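Local coordinates for homoserine O-acetyltransferase (Bacillus anthracis str. 'Ames Ancestor', PDB 3I1I), which transfers an acetyl group, in this family from acetyl-CoA, to the hydroxyl of L-homoserine, an early step of methionine biosynthesis, using an alpha/beta-hydrolase fold, at the interface of chains A and B and the interface of chains A and C. Coordinates in Å, arbitrary orientation; residue numbers count along the deposited sequence, not the author numbering. Chains: chain A/B/C, Homoserine O-acetyltransferase.

Contact 1: the interface of chains A and B. Residues chain A 225, 229, 237, 260, 264; chain B 186-187, 190.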
# COMPACT_ATOMS: atom_id res chain seq x y z
N ARG A 225 -4.42 -4.63 5.14
CA ARG A 225 -4.20 -5.58 4.08
C ARG A 225 -2.70 -5.69 3.71
O ARG A 225 -2.20 -6.78 3.50
CB ARG A 225 -5.06 -5.27 2.85
CG ARG A 225 -5.04 -6.36 1.83
CD ARG A 225 -6.24 -6.36 0.92
NE ARG A 225 -6.26 -5.14 0.19
CZ ARG A 225 -7.27 -4.29 0.12
NH1 ARG A 225 -7.10 -3.17 -0.55
NH2 ARG A 225 -8.43 -4.52 0.70
N MSE A 229 -0.86 -9.29 3.86
CA MSE A 229 -0.24 -9.87 2.69
C MSE A 229 1.28 -10.12 2.82
O MSE A 229 1.84 -10.70 1.92
CB MSE A 229 -0.48 -9.05 1.42
CG MSE A 229 -1.93 -8.90 1.03
SE MSE A 229 -2.86 -10.59 0.87
CE MSE A 229 -1.72 -11.46 -0.52
N TYR A 237 -0.87 -17.87 0.32
CA TYR A 237 -1.99 -17.12 -0.30
C TYR A 237 -2.49 -17.80 -1.59
O TYR A 237 -3.68 -17.74 -1.92
CB TYR A 237 -1.58 -15.68 -0.61
CG TYR A 237 -0.97 -14.94 0.57
CD1 TYR A 237 -1.77 -14.30 1.49
CD2 TYR A 237 0.41 -14.89 0.75
CE1 TYR A 237 -1.21 -13.63 2.56
CE2 TYR A 237 0.97 -14.25 1.81
CZ TYR A 237 0.15 -13.61 2.73
OH TYR A 237 0.68 -12.94 3.78
N PHE A 260 -10.63 -14.01 -4.93
CA PHE A 260 -9.58 -13.90 -3.91
C PHE A 260 -9.59 -12.51 -3.28
O PHE A 260 -9.46 -12.42 -2.05
CB PHE A 260 -8.18 -14.34 -4.36
CG PHE A 260 -7.61 -13.58 -5.51
CD1 PHE A 260 -6.92 -12.41 -5.30
CD2 PHE A 260 -7.71 -14.08 -6.81
CE1 PHE A 260 -6.37 -11.69 -6.41
CE2 PHE A 260 -7.19 -13.39 -7.92
CZ PHE A 260 -6.50 -12.19 -7.70
N ILE A 264 -10.11 -11.98 0.82
CA ILE A 264 -9.14 -11.18 1.57
C ILE A 264 -9.74 -9.87 2.08
O ILE A 264 -9.47 -9.50 3.21
CB ILE A 264 -7.83 -10.97 0.79
CG1 ILE A 264 -7.13 -12.32 0.61
CG2 ILE A 264 -6.93 -9.96 1.48
CD1 ILE A 264 -6.15 -12.40 -0.56
N ILE B 186 -1.13 -14.62 -6.34
CA ILE B 186 -2.13 -13.97 -5.50
C ILE B 186 -1.48 -12.86 -4.66
O ILE B 186 -2.02 -11.78 -4.57
CB ILE B 186 -2.81 -15.01 -4.55
CG1 ILE B 186 -3.53 -16.08 -5.35
CG2 ILE B 186 -3.77 -14.32 -3.57
CD1 ILE B 186 -4.61 -15.55 -6.33
N ILE B 187 -0.31 -13.14 -4.08
CA ILE B 187 0.39 -12.16 -3.23
C ILE B 187 0.67 -10.89 -3.99
O ILE B 187 0.41 -9.79 -3.47
CB ILE B 187 1.70 -12.72 -2.63
CG1 ILE B 187 2.26 -11.78 -1.57
CG2 ILE B 187 2.80 -13.04 -3.72
CD1 ILE B 187 3.45 -12.52 -0.69
N VAL B 190 -2.70 -8.89 -5.03
CA VAL B 190 -3.28 -8.05 -3.98
C VAL B 190 -2.28 -6.98 -3.51
O VAL B 190 -2.59 -5.77 -3.43
CB VAL B 190 -3.75 -8.90 -2.76
CG1 VAL B 190 -4.39 -8.00 -1.72
CG2 VAL B 190 -4.72 -10.04 -3.22
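Helix 186-202 of chain B packs its first turns against chain A at a two-fold interface between copies of an alpha/beta-hydrolase-fold enzyme, where B:Ile186, B:Ile187 and B:Val190 meet A:Arg225, A:Met229, A:Tyr237, A:Phe260 and A:Ile264. B:Val190 loses 54 Å² of surface to chain A, more than any other residue of this patch, and its two methyls divide the work. CG1, anti to the backbone N (chi1 -178°), lies 3.6 Å from A:Arg225 CD, where the two side chains cross nearly at right angles; it also touches CG of A:Met229, a selenomethionine. CG2 points the other way, meeting A:Ile264 CD1 tip to tip at 3.8 Å and brushing the A:Phe260 ring at CD1. B:Ile186 sends its delta methyl over one face of that same ring, with CD1 3.6 Å from the A:Phe260 ring centroid, a CH-pi contact displaced toward CD2. Its other branch, CG2, rests 3.9 Å from A:Tyr237 CB. The A:Met229 chain is bent at chi2 (-54°) and chi3 (-58°), and its terminal methyl CE comes 3.5 Å from B:Ile187 CA. The same methyl covers a face of the A:Tyr237 ring near its rim and thus lies between that ring and the start of the chain B helix. B:Ile187 CD1 lies above the rim of the tyrosine ring, 3.9 Å from A:Tyr237 CE2, on the face that A:Met229 CE also covers. This close packing of methyls against one another and an aromatic face probably helps hold the A-B pair together.

Contact 2: the interface of chains A and B. Residues chain A 222, 225, 257, 265; chain B 194-195, 198-199.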
# COMPACT_ATOMS: atom_id res chain seq x y z
N LEU A 222 -6.73 -0.75 4.06
CA LEU A 222 -5.56 -0.79 3.18
C LEU A 222 -4.28 -1.01 4.00
O LEU A 222 -3.47 -1.89 3.69
CB LEU A 222 -5.53 0.50 2.35
CG LEU A 222 -4.58 0.63 1.18
CD1 LEU A 222 -4.46 -0.66 0.35
CD2 LEU A 222 -5.08 1.82 0.33
N ARG A 225 -4.42 -4.63 5.14
CA ARG A 225 -4.20 -5.58 4.08
C ARG A 225 -2.70 -5.69 3.71
O ARG A 225 -2.20 -6.78 3.50
CB ARG A 225 -5.06 -5.27 2.85
CG ARG A 225 -5.04 -6.36 1.83
CD ARG A 225 -6.24 -6.36 0.92
NE ARG A 225 -6.26 -5.14 0.19
CZ ARG A 225 -7.27 -4.29 0.12
NH1 ARG A 225 -7.10 -3.17 -0.55
NH2 ARG A 225 -8.43 -4.52 0.70
N LEU A 257 -14.36 -7.14 -8.31
CA LEU A 257 -13.32 -7.87 -7.60
C LEU A 257 -13.30 -9.34 -7.99
O LEU A 257 -14.35 -9.94 -8.28
CB LEU A 257 -13.51 -7.73 -6.10
CG LEU A 257 -13.56 -6.29 -5.58
CD1 LEU A 257 -14.01 -6.31 -4.12
CD2 LEU A 257 -12.18 -5.58 -5.71
N ASN A 265 -10.57 -9.20 1.30
CA ASN A 265 -11.26 -8.01 1.81
C ASN A 265 -12.07 -8.32 3.06
O ASN A 265 -12.03 -7.57 4.05
CB ASN A 265 -12.23 -7.44 0.79
CG ASN A 265 -11.56 -6.57 -0.24
OD1 ASN A 265 -10.34 -6.42 -0.26
ND2 ASN A 265 -12.37 -6.03 -1.15
N GLN B 194 -4.02 -4.75 -6.56
CA GLN B 194 -5.21 -4.25 -5.86
C GLN B 194 -4.87 -3.03 -4.99
O GLN B 194 -5.52 -1.98 -5.10
CB GLN B 194 -5.83 -5.32 -4.95
CG GLN B 194 -7.10 -4.84 -4.29
CD GLN B 194 -7.74 -5.80 -3.32
OE1 GLN B 194 -7.21 -6.88 -3.04
NE2 GLN B 194 -8.90 -5.40 -2.77
N ASN B 195 -3.88 -3.16 -4.12
CA ASN B 195 -3.48 -2.07 -3.27
C ASN B 195 -3.10 -0.79 -4.03
O ASN B 195 -3.40 0.33 -3.57
CB ASN B 195 -2.36 -2.49 -2.33
CG ASN B 195 -2.84 -3.41 -1.20
OD1 ASN B 195 -4.06 -3.57 -0.97
ND2 ASN B 195 -1.89 -4.04 -0.49
N GLU B 198 -6.39 0.72 -5.39
CA GLU B 198 -7.08 1.36 -4.29
C GLU B 198 -6.39 2.61 -3.73
O GLU B 198 -7.07 3.56 -3.37
CB GLU B 198 -7.39 0.34 -3.19
CG GLU B 198 -8.60 -0.48 -3.66
CD GLU B 198 -9.00 -1.58 -2.71
OE1 GLU B 198 -8.77 -1.40 -1.48
OE2 GLU B 198 -9.58 -2.59 -3.21
N ALA B 199 -5.06 2.64 -3.72
CA ALA B 199 -4.34 3.84 -3.29
C ALA B 199 -4.66 5.05 -4.21
O ALA B 199 -4.93 6.15 -3.74
CB ALA B 199 -2.82 3.56 -3.22
O HOH W 1 -8.16 -8.18 -0.83
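A:Leu222 CD1 packs 3.6 Å from B:Asn195 CG, the amide carbon, and A:Leu222 CD2 turns toward the backbone at B:Ala199. Outward from A:Leu222, the A:Arg225 guanidinium is held at its edge and on one face. Its NE and NH1 converge side-on on the amide oxygen of B:Asn195: NE to OD1 is 2.9 Å, in the carbonyl plane, while the NH1 bond runs nearly along the C=O axis. The bend at chi3 (62°) of A:Arg225 helps turn this edge toward helix 186-202 of chain B. NH1 also forms a salt bridge with B:Glu198 OE1 at 2.6 Å; the guanidinium and carboxylate planes stand 90° apart, and OE1 is met from above the carboxylate plane. B:Gln194 stacks its amide on the guanidinium, the planes 11° apart, with NE2 over the centre. That nitrogen donates to B:Glu198 OE2 at 2.9 Å, which should help orient the carboxylate, and across the interface to A:Asn265 OD1 at 3.1 Å. At the rim, water 1 joins the two amide oxygens, lying 2.9 Å from A:Asn265 OD1 and 2.7 Å from B:Gln194 OE1.

Contact 3: the interface of chains A and C. Residues chain A 13, 15; chain C 307, 374-375.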
# COMPACT_ATOMS: atom_id res chain seq x y z
N ILE A 13 -0.01 2.44 36.78
CA ILE A 13 -0.06 3.87 36.46
C ILE A 13 1.25 4.54 36.77
O ILE A 13 1.92 4.17 37.72
CB ILE A 13 -1.14 4.56 37.33
CG1 ILE A 13 -2.48 4.54 36.59
CG2 ILE A 13 -0.75 5.99 37.76
CD1 ILE A 13 -3.44 3.55 37.18
N LYS A 15 2.32 8.66 37.14
CA LYS A 15 1.75 9.99 37.20
C LYS A 15 2.43 10.86 36.17
O LYS A 15 1.80 11.74 35.58
CB LYS A 15 1.91 10.58 38.59
CG LYS A 15 0.94 10.05 39.63
CD LYS A 15 1.25 10.65 40.98
CE LYS A 15 0.18 10.37 42.02
NZ LYS A 15 0.80 10.49 43.39
N GLU C 307 -1.75 5.68 44.88
CA GLU C 307 -1.38 6.99 44.34
C GLU C 307 -1.61 8.13 45.36
O GLU C 307 -1.16 9.23 45.14
CB GLU C 307 -2.15 7.24 43.04
CG GLU C 307 -1.84 6.20 41.94
CD GLU C 307 -0.31 5.93 41.72
OE1 GLU C 307 0.53 6.89 41.70
OE2 GLU C 307 0.06 4.73 41.55
N SER C 374 0.59 15.72 44.49
CA SER C 374 0.94 15.69 43.06
C SER C 374 -0.20 15.11 42.19
O SER C 374 -0.62 13.95 42.39
CB SER C 374 2.23 14.91 42.81
OG SER C 374 3.36 15.67 43.22
N SER C 375 -0.67 15.94 41.26
CA SER C 375 -1.78 15.64 40.32
C SER C 375 -2.01 14.15 40.04
O SER C 375 -1.10 13.45 39.56
CB SER C 375 -1.53 16.38 38.99
OG SER C 375 -0.47 17.33 39.11
O HOH W 2 -0.32 1.95 39.86
O HOH W 3 -0.45 12.11 36.68
O HOH W 4 2.30 3.94 40.53
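A:Ile13 and A:Lys15 present their aliphatic parts to C:Glu307, and the apolar centre is loose: the branch methyl CG2 of A:Ile13 stands 4.0 Å from the carboxylate carbon CD of C:Glu307, and A:Lys15 CE lies equally far from C:Glu307 CB. The lysine and glutamate side chains slide past each other in opposite directions. Beyond CG the A:Lys15 chain is extended (chi2 177°, chi3 169°), which carries its terminal amine NZ past the carboxylate to the glutamate backbone. There NZ donates to C:Glu307 O at 2.9 Å, in the carbonyl plane and on a lone pair. A long salt bridge, 4.0 Å from A:Lys15 NZ to C:Glu307 OE1, accompanies it. C:Glu307 is bent at chi2 (-48°), turning its carboxylate toward strand 10-14 of chain A. Its OE2 faces the A:Ile13 backbone through two waters: water 4 is 2.6 Å from C:Glu307 OE2 and 2.8 Å from A:Ile13 O, whereas water 2 links the same carboxylate oxygen to A:Ile13 N. On the other side of the lysine, C:Ser374 and C:Ser375 border its chain with main-chain oxygens, and water 3 connects A:Lys15 O with C:Ser375 O, 3.2 Å from the latter. This patch, built on the direct lysine-glutamate contact and supplemented by waters, joins strand 10-14 and the following lysine of chain A to the C:Glu307 loop and C-terminal tail of chain C; it may be an assembly or lattice contact, and the structure alone does not show which.

Contacts 1 and 2 are neighbouring parts of one A-B interface, their C-alpha centres about 9 Å apart. Both draw on chain B helix 186-202 and on chain A helices 217-228 and 259-270. A:Arg225 spans them, giving its aliphatic stem to contact 1 and its guanidinium to contact 2, so the apolar packing and the polar network meet on one side chain. Two-fold symmetry repeats both with the chains exchanged. Contact 3 lies about 47 Å from contact 1 and 45 Å from contact 2, on a separate surface of chain A and without exact two-fold symmetry. Chain A can therefore touch B and C simultaneously within the four-copy deposited assembly.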